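MxaA (Stigmatella aurantiaca, PDB 4W4T) probably frees the finished myxalamid chain from its PKS-NRPS assembly line by NADPH-dependent reduction, this chain being the terminal reductase domain. Local coordinates at residues 151-156 against 216-221; 33-38 against 157-162; 192-197 against 241-246. All blocks are in the same frame, centred on the assembly; numbering follows the deposited sequence.

All three interactions involve the NADPH-binding Rossmann-type part of the chain. Interaction 1 is a surface contact at the cofactor site and is mainly aromatic and aliphatic, with one bridging water. Interaction 2 is partly buried and lies farther from the centre of the chain. It is a single hydrogen bond between two side chains. Interaction 3 is buried, between a loop and a strand of the parallel sheet, and lays aliphatic carbons against a guanidinium group. Segment 151-156 leads directly into 157-162 at the start of helix 159-177, and Met162 touches interaction 1. Helix 217-234 of interaction 1 is followed by strand 239-248 of interaction 3. Interactions 2 and 3 do not touch.

Interaction 1: 151-156 against 216-221; sequences ALVNFL and GGYAQS
Val153 and Phe155 meet Tyr218 at the NADPH site. Tyr218 and Lys222 are both NADPH-binding residues, although no cofactor is bound to this chain, and are spaced as in the Tyr-x-x-x-Lys motif of short-chain dehydrogenases. Ala151, at the start of 151-156, is another NADPH residue. Tyr218 provides about half of the buried surface. Val153 CG1 sits over one face of its ring, off-centre, in a CH-pi contact 4.1 Å from the ring centroid. With CG1 anti to the backbone N (chi1 -175°), CG2 stays beside that N and meets Tyr218 CE1 at 3.7 Å. Phe155 approaches from the same side of the ring. The rings form an offset edge-to-face pair, the edge of Phe155 toward the face of Tyr218, centroids 5.5 Å apart and planes at 88°. The closest atoms are Phe155 CE1 and Tyr218 CD2, at 3.7 Å. Leu152 O comes to the edge of the tyrosine ring. A polar link is made by water 1, which donates to Asn154 O (2.7 Å) and accepts from Tyr218 N (3.1 Å). It ties the loop to the first turn of helix 217-234. The loop holds its own bend by an Asx turn, Leu156 N to Asn154 OD1 (2.8 Å). The loop follows strand 145-148 and leads into helix 159-177. Leu152 packs on Ala165 of that helix, and Phe155 rests on Phe360 of helix 352-362.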
# COMPACT_ATOMS: atom_id res chain seq x y z
N ALA A 151 -11.89 -8.44 -15.28
CA ALA A 151 -10.67 -7.62 -15.28
C ALA A 151 -10.11 -7.54 -13.87
O ALA A 151 -10.85 -7.66 -12.90
CB ALA A 151 -10.93 -6.22 -15.80
N LEU A 152 -8.80 -7.36 -13.76
CA LEU A 152 -8.18 -7.05 -12.47
C LEU A 152 -8.15 -5.54 -12.34
O LEU A 152 -7.52 -4.87 -13.15
CB LEU A 152 -6.77 -7.64 -12.36
CG LEU A 152 -5.97 -7.29 -11.10
CD1 LEU A 152 -6.70 -7.74 -9.84
CD2 LEU A 152 -4.58 -7.92 -11.16
N VAL A 153 -8.85 -5.02 -11.33
CA VAL A 153 -8.87 -3.58 -11.05
C VAL A 153 -8.07 -3.32 -9.78
O VAL A 153 -8.50 -3.67 -8.68
CB VAL A 153 -10.30 -3.05 -10.89
CG1 VAL A 153 -10.30 -1.52 -10.70
CG2 VAL A 153 -11.16 -3.45 -12.07
N ASN A 154 -6.88 -2.76 -9.95
CA ASN A 154 -6.04 -2.35 -8.84
C ASN A 154 -5.43 -0.99 -9.16
O ASN A 154 -4.71 -0.84 -10.15
CB ASN A 154 -4.96 -3.40 -8.57
CG ASN A 154 -4.16 -3.09 -7.34
OD1 ASN A 154 -3.56 -2.02 -7.23
ND2 ASN A 154 -4.15 -4.01 -6.38
N PHE A 155 -5.72 0.01 -8.34
CA PHE A 155 -5.31 1.37 -8.66
C PHE A 155 -3.91 1.71 -8.17
O PHE A 155 -3.41 2.81 -8.41
CB PHE A 155 -6.32 2.37 -8.10
CG PHE A 155 -7.71 2.20 -8.65
CD1 PHE A 155 -7.93 2.24 -10.02
CD2 PHE A 155 -8.79 2.00 -7.81
CE1 PHE A 155 -9.21 2.08 -10.54
CE2 PHE A 155 -10.07 1.85 -8.32
CZ PHE A 155 -10.28 1.88 -9.69
N LEU A 156 -3.27 0.76 -7.50
CA LEU A 156 -1.90 0.96 -7.02
C LEU A 156 -0.85 0.22 -7.87
O LEU A 156 0.29 0.69 -7.99
CB LEU A 156 -1.80 0.51 -5.57
CG LEU A 156 -2.71 1.20 -4.56
CD1 LEU A 156 -2.46 0.61 -3.18
CD2 LEU A 156 -2.44 2.69 -4.57
N GLY A 216 -0.94 5.39 -14.47
CA GLY A 216 -1.28 4.27 -13.61
C GLY A 216 -1.49 2.99 -14.40
O GLY A 216 -1.91 3.02 -15.56
N GLY A 217 -1.22 1.87 -13.75
CA GLY A 217 -1.28 0.58 -14.41
C GLY A 217 -2.67 0.18 -14.88
O GLY A 217 -2.81 -0.48 -15.91
N TYR A 218 -3.70 0.55 -14.13
CA TYR A 218 -5.04 0.12 -14.50
C TYR A 218 -5.44 0.77 -15.83
O TYR A 218 -5.84 0.07 -16.77
CB TYR A 218 -6.06 0.47 -13.41
CG TYR A 218 -7.49 0.19 -13.83
CD1 TYR A 218 -7.93 -1.11 -14.03
CD2 TYR A 218 -8.39 1.23 -14.03
CE1 TYR A 218 -9.23 -1.37 -14.43
CE2 TYR A 218 -9.70 0.98 -14.43
CZ TYR A 218 -10.11 -0.32 -14.62
OH TYR A 218 -11.39 -0.59 -15.00
N ALA A 219 -5.32 2.09 -15.90
CA ALA A 219 -5.68 2.83 -17.11
C ALA A 219 -4.85 2.34 -18.30
O ALA A 219 -5.36 2.15 -19.40
CB ALA A 219 -5.48 4.32 -16.91
N GLN A 220 -3.56 2.14 -18.06
CA GLN A 220 -2.68 1.67 -19.11
C GLN A 220 -3.12 0.31 -19.65
O GLN A 220 -3.17 0.10 -20.86
CB GLN A 220 -1.25 1.61 -18.60
CG GLN A 220 -0.68 2.99 -18.39
CD GLN A 220 0.62 2.96 -17.64
OE1 GLN A 220 0.89 2.03 -16.87
NE2 GLN A 220 1.44 3.99 -17.85
N SER A 221 -3.47 -0.61 -18.76
CA SER A 221 -3.83 -1.96 -19.20
C SER A 221 -5.18 -1.97 -19.94
O SER A 221 -5.38 -2.73 -20.89
CB SER A 221 -3.87 -2.94 -18.02
OG SER A 221 -4.94 -2.68 -17.14
O HOH W 1 -2.91 0.91 -11.15

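Interaction 2: 33-38 against 157-162; sequences EADAVL and YPYESM
Tyr159 carries its ring away from the helix with CG anti to the backbone N (chi1 174°), while Asp35 turns CG anti to its own carbonyl carbon (chi1 -74°). The phenol and the carboxylate meet between backbones whose nearest CA atoms, those of Asp35 and Glu160, are 11.1 Å apart. The bond joins the N-terminal helix 28-35 to the first turn of helix 159-177. That helix lies in a beta-alpha-beta crossover of the Rossmann-type fold, between parallel strands 145-148 and 185-188. Tyr159 OH donates to Asp35 OD2 in a short hydrogen bond of 2.5 Å. The oxygen receives it on its anti lone pair, the one directed away from OD1. Carboxylate and ring are nearly coplanar, 18° apart, and OD2 lies in the ring plane at its edge. The same OD2 is in a salt bridge with Arg163 NE, which would probably help to keep the aspartate ionised. Val224 of helix 217-234 and Met32 of helix 28-35 pack on Tyr159. In 157-162, Ser161 OG is hydrogen-bonded to Gly345 O of the second subunit. The phenol also lies close to the aspartate stem, with Tyr159 OH 3.2 Å from Asp35 CB.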
# COMPACT_ATOMS: atom_id res chain seq x y z
N GLU A 33 2.29 -0.31 -26.58
CA GLU A 33 2.14 -0.32 -28.03
C GLU A 33 2.38 -1.72 -28.61
O GLU A 33 1.66 -2.15 -29.51
CB GLU A 33 3.10 0.68 -28.68
CG GLU A 33 2.70 2.13 -28.48
CD GLU A 33 1.48 2.53 -29.30
OE1 GLU A 33 0.91 1.66 -29.99
OE2 GLU A 33 1.09 3.71 -29.26
N ALA A 34 3.40 -2.40 -28.11
CA ALA A 34 3.67 -3.77 -28.54
C ALA A 34 2.49 -4.67 -28.21
O ALA A 34 2.05 -5.46 -29.05
CB ALA A 34 4.94 -4.29 -27.89
N ASP A 35 1.97 -4.55 -26.99
CA ASP A 35 0.87 -5.40 -26.52
C ASP A 35 -0.46 -5.10 -27.22
O ASP A 35 -1.37 -5.96 -27.25
CB ASP A 35 0.72 -5.25 -25.00
CG ASP A 35 1.83 -5.96 -24.22
OD1 ASP A 35 2.48 -6.87 -24.79
OD2 ASP A 35 2.07 -5.63 -23.03
N ALA A 36 -0.59 -3.90 -27.79
CA ALA A 36 -1.81 -3.51 -28.49
C ALA A 36 -1.90 -4.10 -29.90
O ALA A 36 -2.90 -3.94 -30.58
CB ALA A 36 -1.92 -1.98 -28.55
N VAL A 37 -0.84 -4.79 -30.33
CA VAL A 37 -0.87 -5.45 -31.63
C VAL A 37 -1.57 -6.79 -31.50
O VAL A 37 -1.15 -7.65 -30.73
CB VAL A 37 0.55 -5.65 -32.19
CG1 VAL A 37 0.53 -6.47 -33.46
CG2 VAL A 37 1.20 -4.29 -32.43
N LEU A 38 -2.66 -6.97 -32.25
CA LEU A 38 -3.46 -8.18 -32.16
C LEU A 38 -2.90 -9.29 -33.06
O LEU A 38 -2.73 -9.07 -34.27
CB LEU A 38 -4.91 -7.89 -32.53
CG LEU A 38 -5.92 -9.02 -32.34
CD1 LEU A 38 -5.96 -9.46 -30.89
CD2 LEU A 38 -7.29 -8.58 -32.80
N TYR A 157 -1.21 -0.92 -8.43
CA TYR A 157 -0.25 -1.79 -9.14
C TYR A 157 0.18 -1.23 -10.50
O TYR A 157 -0.55 -0.46 -11.13
CB TYR A 157 -0.84 -3.19 -9.37
CG TYR A 157 -0.92 -4.09 -8.15
CD1 TYR A 157 -0.40 -3.70 -6.93
CD2 TYR A 157 -1.52 -5.35 -8.25
CE1 TYR A 157 -0.48 -4.54 -5.81
CE2 TYR A 157 -1.60 -6.19 -7.14
CZ TYR A 157 -1.08 -5.78 -5.93
OH TYR A 157 -1.16 -6.60 -4.84
N PRO A 158 1.37 -1.63 -10.99
CA PRO A 158 1.83 -1.21 -12.31
C PRO A 158 1.20 -2.01 -13.45
O PRO A 158 0.54 -3.01 -13.20
CB PRO A 158 3.34 -1.49 -12.25
CG PRO A 158 3.44 -2.65 -11.35
CD PRO A 158 2.41 -2.39 -10.27
N TYR A 159 1.41 -1.55 -14.68
CA TYR A 159 0.90 -2.22 -15.88
C TYR A 159 1.16 -3.72 -15.85
O TYR A 159 0.25 -4.51 -16.09
CB TYR A 159 1.53 -1.58 -17.12
CG TYR A 159 1.20 -2.26 -18.44
CD1 TYR A 159 -0.00 -2.01 -19.09
CD2 TYR A 159 2.12 -3.10 -19.04
CE1 TYR A 159 -0.29 -2.61 -20.29
CE2 TYR A 159 1.84 -3.71 -20.26
CZ TYR A 159 0.64 -3.46 -20.88
OH TYR A 159 0.35 -4.06 -22.09
N GLU A 160 2.39 -4.11 -15.51
CA GLU A 160 2.76 -5.52 -15.61
C GLU A 160 1.91 -6.41 -14.70
O GLU A 160 1.75 -7.59 -14.97
CB GLU A 160 4.26 -5.71 -15.33
CG GLU A 160 4.84 -4.85 -14.20
CD GLU A 160 5.50 -3.54 -14.69
OE1 GLU A 160 4.81 -2.72 -15.35
OE2 GLU A 160 6.70 -3.33 -14.38
N SER A 161 1.33 -5.84 -13.64
CA SER A 161 0.53 -6.64 -12.72
C SER A 161 -0.86 -6.97 -13.28
O SER A 161 -1.53 -7.88 -12.81
CB SER A 161 0.37 -5.92 -11.38
OG SER A 161 1.62 -5.62 -10.78
N MSE A 162 -1.29 -6.22 -14.29
CA MSE A 162 -2.64 -6.39 -14.81
C MSE A 162 -2.62 -6.83 -16.27
O MSE A 162 -3.67 -7.02 -16.90
CB MSE A 162 -3.44 -5.09 -14.64
CG MSE A 162 -4.05 -4.96 -13.26
SE MSE A 162 -4.62 -3.17 -12.82
CE MSE A 162 -2.83 -2.39 -12.57

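Interaction 3: 192-197 against 241-246; sequences SVLPLG and ILRPGR
Val193 closes a short 3-10 turn from which the chain runs on extended through Leu194, and these two residues face Arg243 on strand 239-248. No hydrogen bond joins the two segments. The contact is made by side chains alone, all of them buried. Arg243 sends out a long arm: CG is anti to the carbonyl carbon (chi1 -59°) and the chain is extended from CG to NE. The flat guanidinium at its end lies beneath two methyl groups, both over the same face. Val193 CG2 takes the NE side, 3.6 Å from Arg243 NE and 3.9 Å from Arg243 CZ. It reaches there from the crowded position between its own backbone N and carbonyl carbon. Leu194 CD2 takes the NH1 side, 3.7 Å from Arg243 NH1. Both side chains cross the arginine at about a right angle, and each touches the face with a methyl group. Strand 239-248 belongs to the parallel sheet of the Rossmann-type fold. Leu242 is backbone-bonded to Tyr187 of the neighbouring strand 185-188 and to Ser189 just after it, and Arg243 to Tyr308 of strand 307-310. Segment 192-197 lies in the loop that follows strand 185-188, and it passes the Arg243 side chain of the adjacent strand 239-248. The polar edge of the guanidinium is held by other parts of the fold. NH1 is hydrogen-bonded to His309 NE2, and NH2 forms a salt bridge with Glu226 OE2 on helix 217-234, which probably offsets some of the like charge of Arg230 NH2 close by. Val193 also touches Lys222, an NADPH-binding residue.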
# COMPACT_ATOMS: atom_id res chain seq x y z
N SER A 192 -11.55 5.34 -17.95
CA SER A 192 -10.13 5.55 -17.61
C SER A 192 -9.16 5.23 -18.75
O SER A 192 -7.94 5.40 -18.58
CB SER A 192 -9.77 4.72 -16.38
OG SER A 192 -10.46 5.23 -15.26
N VAL A 193 -9.66 4.80 -19.91
CA VAL A 193 -8.79 4.73 -21.08
C VAL A 193 -8.52 6.12 -21.66
O VAL A 193 -7.69 6.27 -22.57
CB VAL A 193 -9.37 3.82 -22.20
CG1 VAL A 193 -9.70 2.46 -21.64
CG2 VAL A 193 -10.60 4.47 -22.86
N LEU A 194 -9.21 7.13 -21.12
CA LEU A 194 -9.11 8.52 -21.58
C LEU A 194 -8.19 9.38 -20.69
O LEU A 194 -8.11 9.16 -19.48
CB LEU A 194 -10.50 9.17 -21.62
CG LEU A 194 -11.59 8.48 -22.43
CD1 LEU A 194 -12.95 9.18 -22.20
CD2 LEU A 194 -11.24 8.46 -23.91
N PRO A 195 -7.53 10.38 -21.29
CA PRO A 195 -6.69 11.29 -20.49
C PRO A 195 -7.52 12.12 -19.52
O PRO A 195 -8.66 12.47 -19.83
CB PRO A 195 -6.03 12.19 -21.54
CG PRO A 195 -7.00 12.19 -22.69
CD PRO A 195 -7.59 10.78 -22.71
N LEU A 196 -6.93 12.43 -18.37
CA LEU A 196 -7.56 13.25 -17.35
C LEU A 196 -7.21 14.71 -17.56
O LEU A 196 -6.20 15.01 -18.19
CB LEU A 196 -7.10 12.83 -15.96
CG LEU A 196 -7.17 11.34 -15.60
CD1 LEU A 196 -6.43 11.12 -14.29
CD2 LEU A 196 -8.62 10.90 -15.51
N GLY A 197 -8.02 15.61 -17.01
CA GLY A 197 -7.64 17.01 -16.99
C GLY A 197 -8.13 17.86 -18.15
O GLY A 197 -7.90 19.07 -18.17
N ILE A 241 -18.42 -1.40 -27.58
CA ILE A 241 -17.48 -0.96 -26.55
C ILE A 241 -18.17 -0.04 -25.57
O ILE A 241 -18.62 1.04 -25.93
CB ILE A 241 -16.26 -0.26 -27.15
CG1 ILE A 241 -15.52 -1.24 -28.08
CG2 ILE A 241 -15.35 0.30 -26.05
CD1 ILE A 241 -14.34 -0.63 -28.82
N LEU A 242 -18.28 -0.50 -24.32
CA LEU A 242 -19.00 0.19 -23.27
C LEU A 242 -18.02 0.70 -22.23
O LEU A 242 -17.29 -0.10 -21.65
CB LEU A 242 -20.03 -0.74 -22.64
CG LEU A 242 -20.81 -1.41 -23.77
CD1 LEU A 242 -21.14 -2.86 -23.49
CD2 LEU A 242 -22.05 -0.60 -24.06
N ARG A 243 -18.00 2.01 -21.99
CA ARG A 243 -17.08 2.61 -21.04
C ARG A 243 -17.84 3.20 -19.85
O ARG A 243 -18.35 4.31 -19.93
CB ARG A 243 -16.27 3.74 -21.69
CG ARG A 243 -15.41 3.35 -22.89
CD ARG A 243 -14.80 4.64 -23.49
NE ARG A 243 -13.79 4.38 -24.51
CZ ARG A 243 -13.39 5.27 -25.41
NH1 ARG A 243 -13.95 6.48 -25.45
NH2 ARG A 243 -12.44 4.96 -26.28
N PRO A 244 -17.94 2.44 -18.75
CA PRO A 244 -18.58 2.96 -17.55
C PRO A 244 -17.75 4.06 -16.90
O PRO A 244 -16.53 4.01 -17.02
CB PRO A 244 -18.67 1.74 -16.63
CG PRO A 244 -18.51 0.55 -17.56
CD PRO A 244 -17.55 1.03 -18.60
N GLY A 245 -18.39 5.02 -16.26
CA GLY A 245 -17.68 5.99 -15.45
C GLY A 245 -17.38 5.44 -14.06
O GLY A 245 -16.98 4.29 -13.91
N ARG A 246 -17.59 6.28 -13.05
CA ARG A 246 -17.39 5.86 -11.67
C ARG A 246 -18.67 5.16 -11.20
O ARG A 246 -19.70 5.81 -10.96
CB ARG A 246 -17.07 7.05 -10.78
CG ARG A 246 -17.04 6.73 -9.31
CD ARG A 246 -16.70 7.98 -8.49
NE ARG A 246 -15.33 8.43 -8.69
CZ ARG A 246 -15.00 9.61 -9.23
NH1 ARG A 246 -15.96 10.44 -9.62
NH2 ARG A 246 -13.72 9.95 -9.38